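Local coordinates for protein Rho guanine nucleotide exchange factor 11 (PDB 5JHH) that probably activates Rho-family GTPases by promoting exchange of GDP for GTP, using a catalytic DH domain joined to a PH domain, at residues Ala35-Thr40 with Ile164-Arg169; Lys95-Leu100 with Glu192-Ala197; Val116-Cys121 with Lys206-Ala211; Leu291-His296 with Phe310-Lys315; Val319-Val324 with Phe331-Thr336. All coordinates share one frame; numbering follows the deposited sequence.

Contact 1: Ala35-Thr40 with Ile164-Arg169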
# COMPACT_ATOMS: atom_id res chain seq x y z
N ALA A 35 10.03 16.26 -12.37
CA ALA A 35 10.05 16.33 -13.81
C ALA A 35 9.87 14.91 -14.37
O ALA A 35 9.19 14.64 -15.37
CB ALA A 35 11.39 16.93 -14.29
N SER A 36 10.51 13.98 -13.71
CA SER A 36 10.41 12.62 -14.15
C SER A 36 8.94 12.14 -14.06
O SER A 36 8.43 11.44 -14.90
CB SER A 36 11.30 11.77 -13.30
OG SER A 36 11.17 10.52 -13.87
N HIS A 37 8.25 12.55 -13.01
CA HIS A 37 6.89 12.10 -12.81
C HIS A 37 5.98 12.67 -13.88
O HIS A 37 5.19 11.98 -14.51
CB HIS A 37 6.42 12.45 -11.42
CG HIS A 37 5.01 12.08 -11.20
ND1 HIS A 37 3.99 13.02 -11.18
CD2 HIS A 37 4.42 10.88 -11.12
CE1 HIS A 37 2.84 12.40 -11.06
NE2 HIS A 37 3.07 11.10 -11.05
N LEU A 38 6.15 13.93 -14.13
CA LEU A 38 5.50 14.59 -15.24
C LEU A 38 5.73 13.84 -16.52
O LEU A 38 4.82 13.68 -17.33
CB LEU A 38 6.00 16.01 -15.32
CG LEU A 38 5.35 16.94 -16.33
CD1 LEU A 38 3.83 16.89 -16.26
CD2 LEU A 38 5.82 18.36 -16.06
N ARG A 39 6.93 13.34 -16.72
CA ARG A 39 7.22 12.58 -17.93
C ARG A 39 6.30 11.37 -18.00
O ARG A 39 5.68 11.11 -19.04
CB ARG A 39 8.68 12.13 -17.97
CG ARG A 39 9.16 11.70 -19.35
CD ARG A 39 10.22 10.59 -19.24
NE ARG A 39 10.15 9.68 -20.37
CZ ARG A 39 9.72 8.42 -20.29
NH1 ARG A 39 9.69 7.70 -21.37
NH2 ARG A 39 9.34 7.88 -19.14
N THR A 40 6.17 10.66 -16.88
CA THR A 40 5.35 9.48 -16.85
C THR A 40 3.90 9.80 -17.14
O THR A 40 3.22 9.05 -17.83
CB THR A 40 5.46 8.80 -15.50
OG1 THR A 40 6.80 8.44 -15.27
CG2 THR A 40 4.64 7.54 -15.43
N ILE A 164 -0.50 3.88 -11.83
CA ILE A 164 -0.41 4.02 -10.40
C ILE A 164 0.64 5.04 -9.95
O ILE A 164 0.76 5.34 -8.77
CB ILE A 164 -0.13 2.65 -9.77
CG1 ILE A 164 -0.46 2.69 -8.30
CG2 ILE A 164 1.33 2.24 -9.95
CD1 ILE A 164 -0.28 1.40 -7.61
N SER A 165 1.35 5.62 -10.89
CA SER A 165 2.45 6.50 -10.54
C SER A 165 1.96 7.71 -9.77
O SER A 165 2.70 8.24 -8.98
CB SER A 165 3.20 6.95 -11.79
OG SER A 165 2.24 7.68 -12.55
N GLU A 166 0.74 8.18 -9.99
CA GLU A 166 0.33 9.32 -9.24
C GLU A 166 0.20 9.01 -7.74
O GLU A 166 0.70 9.75 -6.89
CB GLU A 166 -1.00 9.84 -9.74
CG GLU A 166 -1.42 11.13 -9.01
CD GLU A 166 -0.62 12.33 -9.45
OE1 GLU A 166 -0.01 12.24 -10.52
OE2 GLU A 166 -0.64 13.38 -8.74
N MET A 167 -0.52 7.96 -7.40
CA MET A 167 -0.61 7.57 -6.01
C MET A 167 0.77 7.43 -5.45
O MET A 167 1.08 7.97 -4.39
CB MET A 167 -1.39 6.28 -5.82
CG MET A 167 -1.49 5.83 -4.37
SD MET A 167 -0.08 4.92 -3.73
CE MET A 167 -0.17 3.40 -4.67
N GLN A 168 1.63 6.74 -6.17
CA GLN A 168 3.01 6.53 -5.65
C GLN A 168 3.78 7.84 -5.48
O GLN A 168 4.50 8.01 -4.52
CB GLN A 168 3.83 5.60 -6.54
CG GLN A 168 3.25 4.19 -6.68
CD GLN A 168 4.13 3.32 -7.59
OE1 GLN A 168 4.48 2.18 -7.24
NE2 GLN A 168 4.51 3.87 -8.74
N ARG A 169 3.59 8.77 -6.39
CA ARG A 169 4.23 10.05 -6.27
C ARG A 169 3.78 10.81 -5.00
O ARG A 169 4.58 11.32 -4.25
CB ARG A 169 3.96 10.87 -7.52
CG ARG A 169 4.66 12.19 -7.52
CD ARG A 169 6.14 12.01 -7.19
NE ARG A 169 6.83 13.27 -7.33
CZ ARG A 169 8.11 13.47 -7.07
NH1 ARG A 169 8.86 12.48 -6.69
NH2 ARG A 169 8.63 14.67 -7.21
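His37 of helix 18-54 meets Glu166 and Arg169 of helix 165-182. The two helices run antiparallel, with short axes 161° apart and 10.7 Å between them at closest approach. The CH-pi contact comes first. Arg169 CG sits over the centre of the His37 ring, 3.7 Å from its centroid. CG is anti to the backbone N of Arg169 (chi1 -176°), which carries it across that face. The guanidinium beyond bonds elsewhere, chiefly in a salt bridge with Glu34.

At the ring edge lies Glu166 OE1, near the ring plane, and the carboxylate plane is turned 57° from the ring. The other oxygen, OE2, bonds His77 NE2, and the His77 ring meets that of His37 edge-to-face. An alanine at His37 would probably leave Arg169 CG without its aromatic face and open a gap beside Glu166 OE1.

A lighter van der Waals contact sets the Thr40 CG2 methyl 3.8 Å from Ser165 OG, which is hydrogen-bonded to Leu162 O.

The chain of another protein touches the flanks: Ser36 OG bonds an acidic side chain there, and Met167 packs on an apolar one. This pairing of two long helices beside a bound partner is characteristic of the DH domain, consistent with the GTPase-binding surface that DH domains build from such helices.

Contact 2: Lys95-Leu100 with Glu192-Ala197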
# COMPACT_ATOMS: atom_id res chain seq x y z
N LYS A 95 17.73 28.42 -2.31
CA LYS A 95 17.66 29.05 -1.00
C LYS A 95 16.40 28.59 -0.31
O LYS A 95 16.23 27.40 -0.17
CB LYS A 95 17.77 30.57 -1.12
CG LYS A 95 19.15 31.04 -1.58
CD LYS A 95 20.26 30.56 -0.64
CE LYS A 95 21.57 31.31 -0.86
NZ LYS A 95 22.14 31.10 -2.22
N GLU A 96 15.50 29.49 0.09
CA GLU A 96 14.26 29.05 0.73
C GLU A 96 13.34 28.34 -0.28
O GLU A 96 13.25 28.72 -1.46
CB GLU A 96 13.47 30.16 1.43
CG GLU A 96 14.02 31.57 1.37
CD GLU A 96 15.18 31.75 2.33
OE1 GLU A 96 16.31 31.98 1.85
OE2 GLU A 96 14.96 31.60 3.55
N ILE A 97 12.64 27.34 0.21
CA ILE A 97 11.83 26.53 -0.65
C ILE A 97 10.44 26.34 -0.09
O ILE A 97 9.57 25.83 -0.79
CB ILE A 97 12.54 25.19 -0.89
CG1 ILE A 97 12.27 24.75 -2.31
CG2 ILE A 97 12.20 24.16 0.19
CD1 ILE A 97 12.95 23.44 -2.64
N SER A 98 10.19 26.85 1.12
CA SER A 98 8.95 26.54 1.79
C SER A 98 7.74 27.12 1.06
O SER A 98 6.69 26.50 1.02
CB SER A 98 8.97 27.00 3.25
OG SER A 98 9.21 28.38 3.32
N ASP A 99 7.88 28.31 0.51
CA ASP A 99 6.78 28.93 -0.18
C ASP A 99 6.39 28.13 -1.46
O ASP A 99 5.24 28.06 -1.81
CB ASP A 99 7.17 30.34 -0.61
CG ASP A 99 7.23 31.36 0.55
OD1 ASP A 99 6.65 31.16 1.64
OD2 ASP A 99 7.85 32.41 0.33
N LEU A 100 7.36 27.65 -2.21
CA LEU A 100 7.08 26.79 -3.31
C LEU A 100 6.34 25.52 -2.84
O LEU A 100 5.33 25.13 -3.43
CB LEU A 100 8.38 26.44 -4.01
CG LEU A 100 8.33 25.55 -5.24
CD1 LEU A 100 7.41 26.07 -6.32
CD2 LEU A 100 9.73 25.42 -5.78
N GLU A 192 9.63 25.81 9.97
CA GLU A 192 8.25 25.74 10.43
C GLU A 192 7.24 25.52 9.27
O GLU A 192 6.28 24.75 9.39
CB GLU A 192 7.94 27.05 11.16
CG GLU A 192 6.69 27.07 12.03
CD GLU A 192 6.53 28.39 12.83
OE1 GLU A 192 6.73 29.51 12.27
OE2 GLU A 192 6.20 28.33 14.03
N LYS A 193 7.47 26.25 8.18
CA LYS A 193 6.60 26.26 7.01
C LYS A 193 6.72 24.95 6.18
O LYS A 193 5.74 24.42 5.69
CB LYS A 193 6.91 27.48 6.13
CG LYS A 193 6.19 28.77 6.57
CD LYS A 193 6.97 30.00 6.18
CE LYS A 193 6.67 30.46 4.77
NZ LYS A 193 7.91 30.98 4.14
N LEU A 194 7.93 24.42 6.08
CA LEU A 194 8.18 23.08 5.64
C LEU A 194 7.49 22.03 6.49
O LEU A 194 6.96 21.07 5.94
CB LEU A 194 9.67 22.81 5.64
CG LEU A 194 10.43 23.45 4.49
CD1 LEU A 194 11.91 23.16 4.57
CD2 LEU A 194 9.89 22.95 3.17
N CYS A 195 7.45 22.21 7.81
CA CYS A 195 6.78 21.21 8.63
C CYS A 195 5.29 21.25 8.33
O CYS A 195 4.60 20.24 8.37
CB CYS A 195 7.05 21.45 10.13
SG CYS A 195 8.76 21.04 10.59
N ARG A 196 4.82 22.46 8.07
CA ARG A 196 3.42 22.65 7.80
C ARG A 196 3.08 21.93 6.48
O ARG A 196 2.12 21.17 6.41
CB ARG A 196 3.11 24.15 7.76
CG ARG A 196 1.81 24.58 7.11
CD ARG A 196 0.65 24.13 7.96
NE ARG A 196 -0.61 24.72 7.51
CZ ARG A 196 -1.80 24.38 7.99
NH1 ARG A 196 -1.91 23.48 8.97
NH2 ARG A 196 -2.88 24.94 7.50
N ALA A 197 3.90 22.15 5.46
CA ALA A 197 3.73 21.48 4.17
C ALA A 197 3.76 19.95 4.28
O ALA A 197 2.93 19.24 3.69
CB ALA A 197 4.80 21.97 3.18
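Lys193 CG is anti to the carbonyl carbon (chi1 -84°), and bends further out, at chi3 and chi4, bring the chain round to Ser98 and Asp99. Ser98 OG stands between its own backbone N and carbonyl carbon (chi1 58°), which places it to meet Lys193 NZ. The contact belongs to the helical bundle of the DH domain. It joins the start of helix 98-105 to the long helix 189-227.

Lys193 NZ makes two bonds across the contact. One goes to Ser98 OG at 3.0 Å. Ser98 OG also bonds Glu190 OE1, from earlier on the long helix. The other carboxylate oxygen of Glu190 accepts a hydrogen bond from Ile97 N, at the N-cap residue. Asp99 and Glu190 lie at the helix start, where their negative charge would probably be favoured and would offset the ammonium.

Beside these polar groups, Ser98 CB lies 3.6 Å from Lys193 CB. Leu194 CD2 reaches Ile97 CG2 at 4.0 Å. Leu194 also packs on Leu177 and Ile181 of helix 165-182, and Ile97 on Phe31 of helix 18-54, so several helices of the bundle meet here.

Lys193 NZ closes a salt bridge with Asp99 OD1 at 2.8 Å, meeting that oxygen from 47° above the carboxylate plane.

Contact 3: Val116-Cys121 with Lys206-Ala211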
# COMPACT_ATOMS: atom_id res chain seq x y z
N VAL A 116 -8.23 16.41 -7.37
CA VAL A 116 -7.82 15.90 -8.66
C VAL A 116 -7.15 14.55 -8.49
O VAL A 116 -7.52 13.62 -9.15
CB VAL A 116 -6.93 16.91 -9.37
CG1 VAL A 116 -6.42 16.34 -10.66
CG2 VAL A 116 -7.74 18.18 -9.66
N ALA A 117 -6.24 14.40 -7.54
CA ALA A 117 -5.60 13.11 -7.36
C ALA A 117 -6.58 12.05 -6.93
O ALA A 117 -6.50 10.89 -7.36
CB ALA A 117 -4.46 13.19 -6.36
N ALA A 118 -7.56 12.43 -6.13
CA ALA A 118 -8.51 11.44 -5.64
C ALA A 118 -9.43 10.97 -6.75
O ALA A 118 -9.67 9.79 -6.88
CB ALA A 118 -9.35 12.00 -4.48
N GLN A 119 -9.93 11.89 -7.55
CA GLN A 119 -10.76 11.54 -8.69
C GLN A 119 -9.96 10.64 -9.64
O GLN A 119 -10.45 9.61 -10.06
CB GLN A 119 -11.30 12.80 -9.40
CG GLN A 119 -12.44 12.48 -10.36
CD GLN A 119 -12.74 13.56 -11.41
OE1 GLN A 119 -13.43 13.27 -12.40
NE2 GLN A 119 -12.26 14.81 -11.21
N PHE A 120 -8.70 10.96 -9.92
CA PHE A 120 -7.91 10.08 -10.78
C PHE A 120 -7.71 8.66 -10.23
O PHE A 120 -7.74 7.72 -10.99
CB PHE A 120 -6.56 10.71 -11.10
CG PHE A 120 -5.75 9.95 -12.12
CD1 PHE A 120 -5.97 10.13 -13.46
CD2 PHE A 120 -4.71 9.13 -11.73
CE1 PHE A 120 -5.20 9.47 -14.39
CE2 PHE A 120 -3.93 8.47 -12.65
CZ PHE A 120 -4.17 8.64 -13.99
N CYS A 121 -7.55 8.49 -8.92
CA CYS A 121 -7.16 7.22 -8.38
C CYS A 121 -8.28 6.38 -7.82
O CYS A 121 -8.12 5.18 -7.67
CB CYS A 121 -6.20 7.41 -7.18
SG CYS A 121 -4.66 8.23 -7.63
N LYS A 206 -4.25 11.05 3.32
CA LYS A 206 -5.38 10.50 4.05
C LYS A 206 -6.66 10.69 3.28
O LYS A 206 -7.52 9.79 3.27
CB LYS A 206 -5.51 11.12 5.44
CG LYS A 206 -4.47 10.60 6.44
CD LYS A 206 -4.66 11.32 7.78
CE LYS A 206 -3.34 11.72 8.44
NZ LYS A 206 -3.52 12.66 9.58
N TYR A 207 -6.76 11.82 2.61
CA TYR A 207 -7.92 12.12 1.79
C TYR A 207 -8.01 11.17 0.59
O TYR A 207 -9.06 10.63 0.31
CB TYR A 207 -7.84 13.58 1.32
CG TYR A 207 -8.98 14.07 0.46
CD1 TYR A 207 -9.06 13.71 -0.86
CD2 TYR A 207 -9.94 14.96 0.95
CE1 TYR A 207 -10.10 14.17 -1.66
CE2 TYR A 207 -10.98 15.43 0.14
CZ TYR A 207 -11.04 15.02 -1.16
OH TYR A 207 -12.03 15.39 -2.02
N VAL A 208 -6.89 10.96 -0.11
CA VAL A 208 -6.90 10.02 -1.24
C VAL A 208 -7.12 8.59 -0.72
O VAL A 208 -7.86 7.83 -1.29
CB VAL A 208 -5.61 10.07 -2.05
CG1 VAL A 208 -5.62 9.02 -3.18
CG2 VAL A 208 -5.46 11.47 -2.62
N ASN A 209 -6.51 8.25 0.40
CA ASN A 209 -6.76 6.95 1.01
C ASN A 209 -8.26 6.74 1.23
O ASN A 209 -8.82 5.72 0.87
CB ASN A 209 -5.99 6.83 2.36
CG ASN A 209 -6.07 5.43 2.96
OD1 ASN A 209 -5.30 4.54 2.62
ND2 ASN A 209 -7.06 5.21 3.79
N GLU A 210 -8.89 7.73 1.81
CA GLU A 210 -10.31 7.63 2.07
C GLU A 210 -11.13 7.56 0.77
O GLU A 210 -12.06 6.77 0.69
CB GLU A 210 -10.73 8.80 2.99
CG GLU A 210 -12.15 8.75 3.49
CD GLU A 210 -12.42 7.64 4.48
OE1 GLU A 210 -11.48 7.19 5.14
OE2 GLU A 210 -13.59 7.25 4.59
N ALA A 211 -10.77 8.29 -0.27
CA ALA A 211 -11.56 8.19 -1.49
C ALA A 211 -11.49 6.81 -2.11
O ALA A 211 -12.49 6.30 -2.64
CB ALA A 211 -11.11 9.21 -2.53
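Ala118 CB is the small group at the centre of this contact. It meets Tyr207 CE1 at 3.6 Å, at the edge of the ring and near its plane. It also meets Ala211 CB, one turn further along the same helix, at 3.8 Å. Val208 fills in beside them with both of its methyls. Val208 CG2 lies 4.2 Å from Ala117 CB, and Val208 CG1 lies 4.4 Å from Cys121 CB. All these contacts are apolar, and no hydrogen bond passes between the segments.

Tyr207 CG is anti to the backbone N (chi1 180°), which sends the ring out from the helix. CE1 is its nearest atom to Ala118.

The backbones come close where the middle residue is so small: the CA atoms of Ala118 and Val208 are 4.9 Å apart. The helices point in nearly the same sense. Their short axes cross at -29° and approach to 9.0 Å. This is helix packing within the DH domain bundle, where the end of helix 107-121 lies on the middle of helix 189-227.

Leu170 of helix 165-182 touches both Ala117 and Val208, and so bridges the two helices. Phe120 turns to other neighbours and packs on Leu70 and Leu73 of helix 70-89. On the long helix, Val208 also touches an apolar side chain on the chain of another protein, and Asn209 OD1 bonds the backbone of that chain.

Contact 4: Leu291-His296 with Phe310-Lys315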
# COMPACT_ATOMS: atom_id res chain seq x y z
N LEU A 291 -24.54 -15.24 -1.06
CA LEU A 291 -24.25 -14.85 0.32
C LEU A 291 -25.55 -14.96 1.07
O LEU A 291 -26.48 -14.16 0.87
CB LEU A 291 -23.71 -13.40 0.42
CG LEU A 291 -22.41 -13.12 -0.32
CD1 LEU A 291 -22.11 -11.63 -0.38
CD2 LEU A 291 -21.25 -13.90 0.28
N LEU A 292 -25.61 -15.98 1.92
CA LEU A 292 -26.84 -16.36 2.55
C LEU A 292 -26.96 -15.73 3.90
O LEU A 292 -26.15 -16.01 4.80
CB LEU A 292 -26.88 -17.87 2.75
CG LEU A 292 -26.96 -18.72 1.49
CD1 LEU A 292 -27.30 -20.13 1.95
CD2 LEU A 292 -27.99 -18.18 0.50
N LEU A 293 -27.98 -14.90 4.04
CA LEU A 293 -28.36 -14.40 5.33
C LEU A 293 -29.42 -15.36 5.89
O LEU A 293 -30.50 -15.52 5.28
CB LEU A 293 -28.91 -12.99 5.16
CG LEU A 293 -28.82 -12.03 6.33
CD1 LEU A 293 -27.42 -12.01 6.92
CD2 LEU A 293 -29.24 -10.63 5.91
N LYS A 294 -29.09 -16.01 7.02
CA LYS A 294 -29.82 -17.19 7.50
C LYS A 294 -29.63 -17.46 8.99
O LYS A 294 -28.48 -17.44 9.48
CB LYS A 294 -29.31 -18.42 6.74
CG LYS A 294 -30.38 -19.43 6.36
CD LYS A 294 -29.76 -20.68 5.73
CE LYS A 294 -28.84 -21.39 6.72
NZ LYS A 294 -28.56 -22.79 6.30
N CYS A 295 -30.72 -17.80 9.69
CA CYS A 295 -30.69 -18.16 11.13
C CYS A 295 -29.96 -19.49 11.44
O CYS A 295 -29.80 -20.33 10.56
CB CYS A 295 -32.10 -18.17 11.72
SG CYS A 295 -32.70 -16.55 12.28
N HIS A 296 -29.48 -19.64 12.67
CA HIS A 296 -28.72 -20.82 13.13
C HIS A 296 -27.50 -21.16 12.24
O HIS A 296 -27.01 -20.33 11.47
CB HIS A 296 -29.66 -22.04 13.23
CG HIS A 296 -29.35 -22.95 14.39
ND1 HIS A 296 -28.12 -23.55 14.55
CD2 HIS A 296 -30.12 -23.39 15.41
CE1 HIS A 296 -28.14 -24.30 15.64
NE2 HIS A 296 -29.34 -24.22 16.18
N PHE A 310 -30.15 -18.74 16.36
CA PHE A 310 -29.29 -17.55 16.37
C PHE A 310 -29.59 -16.56 15.22
O PHE A 310 -29.74 -16.98 14.07
CB PHE A 310 -27.84 -17.98 16.26
CG PHE A 310 -27.12 -18.11 17.57
CD1 PHE A 310 -26.99 -17.02 18.40
CD2 PHE A 310 -26.51 -19.31 17.94
CE1 PHE A 310 -26.29 -17.12 19.59
CE2 PHE A 310 -25.81 -19.41 19.13
CZ PHE A 310 -25.70 -18.31 19.95
N SER A 311 -29.66 -15.26 15.52
CA SER A 311 -29.79 -14.23 14.47
C SER A 311 -28.46 -14.01 13.73
O SER A 311 -27.38 -14.10 14.34
CB SER A 311 -30.26 -12.88 15.04
OG SER A 311 -30.28 -11.85 14.04
N PRO A 312 -28.53 -13.73 12.42
CA PRO A 312 -27.35 -13.53 11.58
C PRO A 312 -26.90 -12.06 11.51
O PRO A 312 -25.82 -11.77 10.99
CB PRO A 312 -27.81 -14.02 10.20
CG PRO A 312 -29.30 -13.83 10.20
CD PRO A 312 -29.77 -13.60 11.62
N VAL A 313 -27.72 -11.17 12.06
CA VAL A 313 -27.41 -9.76 12.12
C VAL A 313 -27.39 -9.33 13.57
O VAL A 313 -28.26 -9.68 14.35
CB VAL A 313 -28.48 -8.95 11.40
CG1 VAL A 313 -28.18 -7.46 11.50
CG2 VAL A 313 -28.58 -9.38 9.96
N LEU A 314 -26.38 -8.54 13.92
CA LEU A 314 -26.26 -7.98 15.28
C LEU A 314 -26.21 -6.48 15.18
O LEU A 314 -25.57 -5.96 14.29
CB LEU A 314 -24.99 -8.53 15.95
CG LEU A 314 -25.02 -10.06 16.08
CD1 LEU A 314 -23.77 -10.65 16.69
CD2 LEU A 314 -26.24 -10.46 16.91
N LYS A 315 -26.90 -5.80 16.08
CA LYS A 315 -26.83 -4.36 16.20
C LYS A 315 -25.71 -3.98 17.15
O LYS A 315 -25.68 -4.41 18.31
CB LYS A 315 -28.16 -3.80 16.67
CG LYS A 315 -29.32 -4.13 15.76
CD LYS A 315 -30.37 -3.03 15.86
CE LYS A 315 -31.70 -3.41 15.22
NZ LYS A 315 -32.66 -3.96 16.22
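Leu293 crosses Pro312 at about a right angle, and the shape of its side chain makes the meeting possible. Its CG is anti to the backbone N (chi1 -154°), and with the bend at chi2 (49°) this brings CD1 to 3.9 Å from Pro312 CB. The same CD1 reaches Val313 CG2 at 4.2 Å. The contact lies in the PH domain. It joins residues 293-296 to those leading into strand 313-315, and the two parts run roughly antiparallel. Most of the link between them, residues 297-308, is not modelled.

Pro312 CB comes within 3.6 Å of Lys294 O, and Pro312 CD lies 4.2 Å from Cys295 SG. The proline thus packs on both side chain and backbone of the facing segment.

The ring of Phe310 leads away from this interface. It meets the rings of Tyr345 and Trp262 instead, so it joins the contact to the body of the domain. Ser311 also turns away. Its OG is anti to the backbone N and bonds Val313 O at 3.0 Å, in the carbonyl plane and on a lone pair. This local bond ties Ser311 to the start of strand 313-315.

Phe310 O is met by Cys295 CA, in a CH...O contact of 3.3 Å, and by His296 N. The latter gives the hydrogen bond across the segments, 3.0 Å long, in the carbonyl plane and on a lone pair, with an angle of 158° at the hydrogen.

Contact 5: Val319-Val324 with Phe331-Thr336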
# COMPACT_ATOMS: atom_id res chain seq x y z
N VAL A 319 -24.43 -4.72 21.82
CA VAL A 319 -23.49 -5.79 22.08
C VAL A 319 -22.26 -5.32 22.81
O VAL A 319 -21.94 -4.13 22.85
CB VAL A 319 -22.99 -6.56 20.82
CG1 VAL A 319 -24.12 -7.07 19.94
CG2 VAL A 319 -22.06 -5.70 20.00
N LEU A 320 -21.59 -6.31 23.40
CA LEU A 320 -20.29 -6.14 24.03
C LEU A 320 -19.29 -7.12 23.41
O LEU A 320 -19.67 -8.18 22.92
CB LEU A 320 -20.39 -6.44 25.53
CG LEU A 320 -21.39 -5.59 26.31
CD1 LEU A 320 -21.34 -6.02 27.77
CD2 LEU A 320 -21.13 -4.09 26.17
N ILE A 321 -18.01 -6.77 23.48
CA ILE A 321 -16.97 -7.52 22.80
C ILE A 321 -16.00 -8.01 23.86
O ILE A 321 -15.52 -7.23 24.66
CB ILE A 321 -16.20 -6.59 21.82
CG1 ILE A 321 -17.17 -5.88 20.86
CG2 ILE A 321 -15.13 -7.36 21.06
CD1 ILE A 321 -17.96 -6.80 19.96
N ARG A 322 -15.70 -9.31 23.89
CA ARG A 322 -14.75 -9.77 24.89
C ARG A 322 -13.71 -10.74 24.34
O ARG A 322 -14.01 -11.62 23.56
CB ARG A 322 -15.49 -10.37 26.08
CG ARG A 322 -14.62 -10.61 27.33
CD ARG A 322 -15.48 -11.24 28.40
NE ARG A 322 -14.78 -11.78 29.55
CZ ARG A 322 -14.51 -11.11 30.67
NH1 ARG A 322 -14.79 -9.82 30.79
NH2 ARG A 322 -13.92 -11.74 31.68
N SER A 323 -12.47 -10.55 24.76
CA SER A 323 -11.41 -11.54 24.51
C SER A 323 -11.65 -12.85 25.24
O SER A 323 -12.29 -12.88 26.27
CB SER A 323 -10.07 -11.01 25.01
OG SER A 323 -9.36 -10.40 23.99
N VAL A 324 -11.03 -13.90 24.73
CA VAL A 324 -11.06 -15.23 25.32
C VAL A 324 -9.65 -15.54 25.84
O VAL A 324 -8.69 -15.63 25.06
CB VAL A 324 -11.48 -16.26 24.24
CG1 VAL A 324 -11.58 -17.67 24.83
CG2 VAL A 324 -12.79 -15.85 23.57
N PHE A 331 -12.78 -14.47 19.97
CA PHE A 331 -13.42 -13.40 20.74
C PHE A 331 -14.92 -13.64 20.82
O PHE A 331 -15.47 -14.37 20.00
CB PHE A 331 -13.14 -12.04 20.10
CG PHE A 331 -13.66 -11.90 18.69
CD1 PHE A 331 -12.87 -12.24 17.60
CD2 PHE A 331 -14.92 -11.40 18.45
CE1 PHE A 331 -13.34 -12.10 16.31
CE2 PHE A 331 -15.38 -11.26 17.16
CZ PHE A 331 -14.60 -11.61 16.09
N PHE A 332 -15.56 -13.04 21.82
CA PHE A 332 -17.00 -13.19 22.09
C PHE A 332 -17.76 -11.92 21.73
O PHE A 332 -17.30 -10.80 21.98
CB PHE A 332 -17.26 -13.46 23.58
CG PHE A 332 -16.65 -14.74 24.12
CD1 PHE A 332 -16.76 -15.93 23.44
CD2 PHE A 332 -16.01 -14.75 25.33
CE1 PHE A 332 -16.21 -17.09 23.95
CE2 PHE A 332 -15.48 -15.92 25.88
CZ PHE A 332 -15.58 -17.09 25.19
N ILE A 333 -18.94 -12.11 21.20
CA ILE A 333 -19.89 -11.05 21.12
C ILE A 333 -21.10 -11.40 21.96
O ILE A 333 -21.74 -12.44 21.77
CB ILE A 333 -20.29 -10.77 19.68
CG1 ILE A 333 -19.03 -10.43 18.87
CG2 ILE A 333 -21.32 -9.64 19.64
CD1 ILE A 333 -19.26 -10.34 17.38
N ILE A 334 -21.42 -10.50 22.88
CA ILE A 334 -22.44 -10.70 23.88
C ILE A 334 -23.57 -9.72 23.63
O ILE A 334 -23.36 -8.52 23.74
CB ILE A 334 -21.85 -10.46 25.25
CG1 ILE A 334 -20.57 -11.30 25.41
CG2 ILE A 334 -22.88 -10.74 26.33
CD1 ILE A 334 -19.95 -11.25 26.79
N CYS A 335 -24.74 -10.23 23.27
CA CYS A 335 -25.89 -9.39 22.95
C CYS A 335 -26.51 -8.94 24.25
O CYS A 335 -26.71 -9.75 25.15
CB CYS A 335 -26.92 -10.18 22.15
SG CYS A 335 -26.23 -11.09 20.75
N THR A 336 -26.82 -7.66 24.33
CA THR A 336 -27.19 -7.06 25.60
C THR A 336 -28.66 -6.71 25.72
O THR A 336 -29.10 -6.24 26.78
CB THR A 336 -26.38 -5.79 25.83
OG1 THR A 336 -26.62 -4.87 24.75
CG2 THR A 336 -24.93 -6.13 25.89
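Arg322 O takes a hydrogen bond from Phe332 N at 2.7 Å, nearly straight at 172° and in the carbonyl plane. The return bond, from Arg322 N to Phe332 O, is 2.9 Å. Leu320 and Ile334 form a second hydrogen-bonded pair, linked both ways through their backbones. Between and beyond these lie the non-hydrogen-bonded pairs Val319 with Cys335, Ile321 with Ile333, and Ser323 with Phe331. There CH...O contacts add to the ladder, as from Val319 CA to Ile334 O at 3.2 Å.

One face of the sheet carries Val319, Ile321, Phe331 and Ile333. Val319 CB lies 3.7 Å from Ile333 CG2. Ile321 and Ile333 lie side by side, pointing the same way, with CD1 of Ile321 3.9 Å from CG1 of Ile333. Helix 352-368 packs on this face: Val366 touches Val319, Met359 touches Ile321, and Leu362 touches Phe331. Ser323 OG bonds Lys355 of the same helix.

The other face carries Leu320, Arg322, Phe332 and Ile334. At one end Leu320 CG meets Thr336 CG2 at 3.6 Å. At the other, Val324 CG2 sits over the centre of the Phe332 ring, 3.5 Å from its centroid and 14° off the normal. An alanine in place of Phe332 would probably leave Val324 CG2 without its ring face and its side chain more free to move.

This is an antiparallel beta hairpin of the PH domain, covered by the C-terminal helix, which in PH domains caps one end of the beta barrel.

Contacts 1, 2 and 3 lie in the DH domain, contacts 4 and 5 in the PH domain. Contacts 1 and 3 have centres about 15 Å apart and touch: Glu166 CB lies 4.3 Å from Phe120 CD2. Both also border the chain of another protein, consistent with a GTPase-binding side. Contact 2 uses the same helix 189-227 as contact 3, with centres about 24 Å apart, and no other chain of the assembly touches it. Contacts 4 and 5 have centres about 16 Å apart and meet through Leu314 CD2 and Cys335 SG at 3.9 Å. Each has its centre about 35 Å from that of contact 3, and helix 189-227 runs on toward their domain.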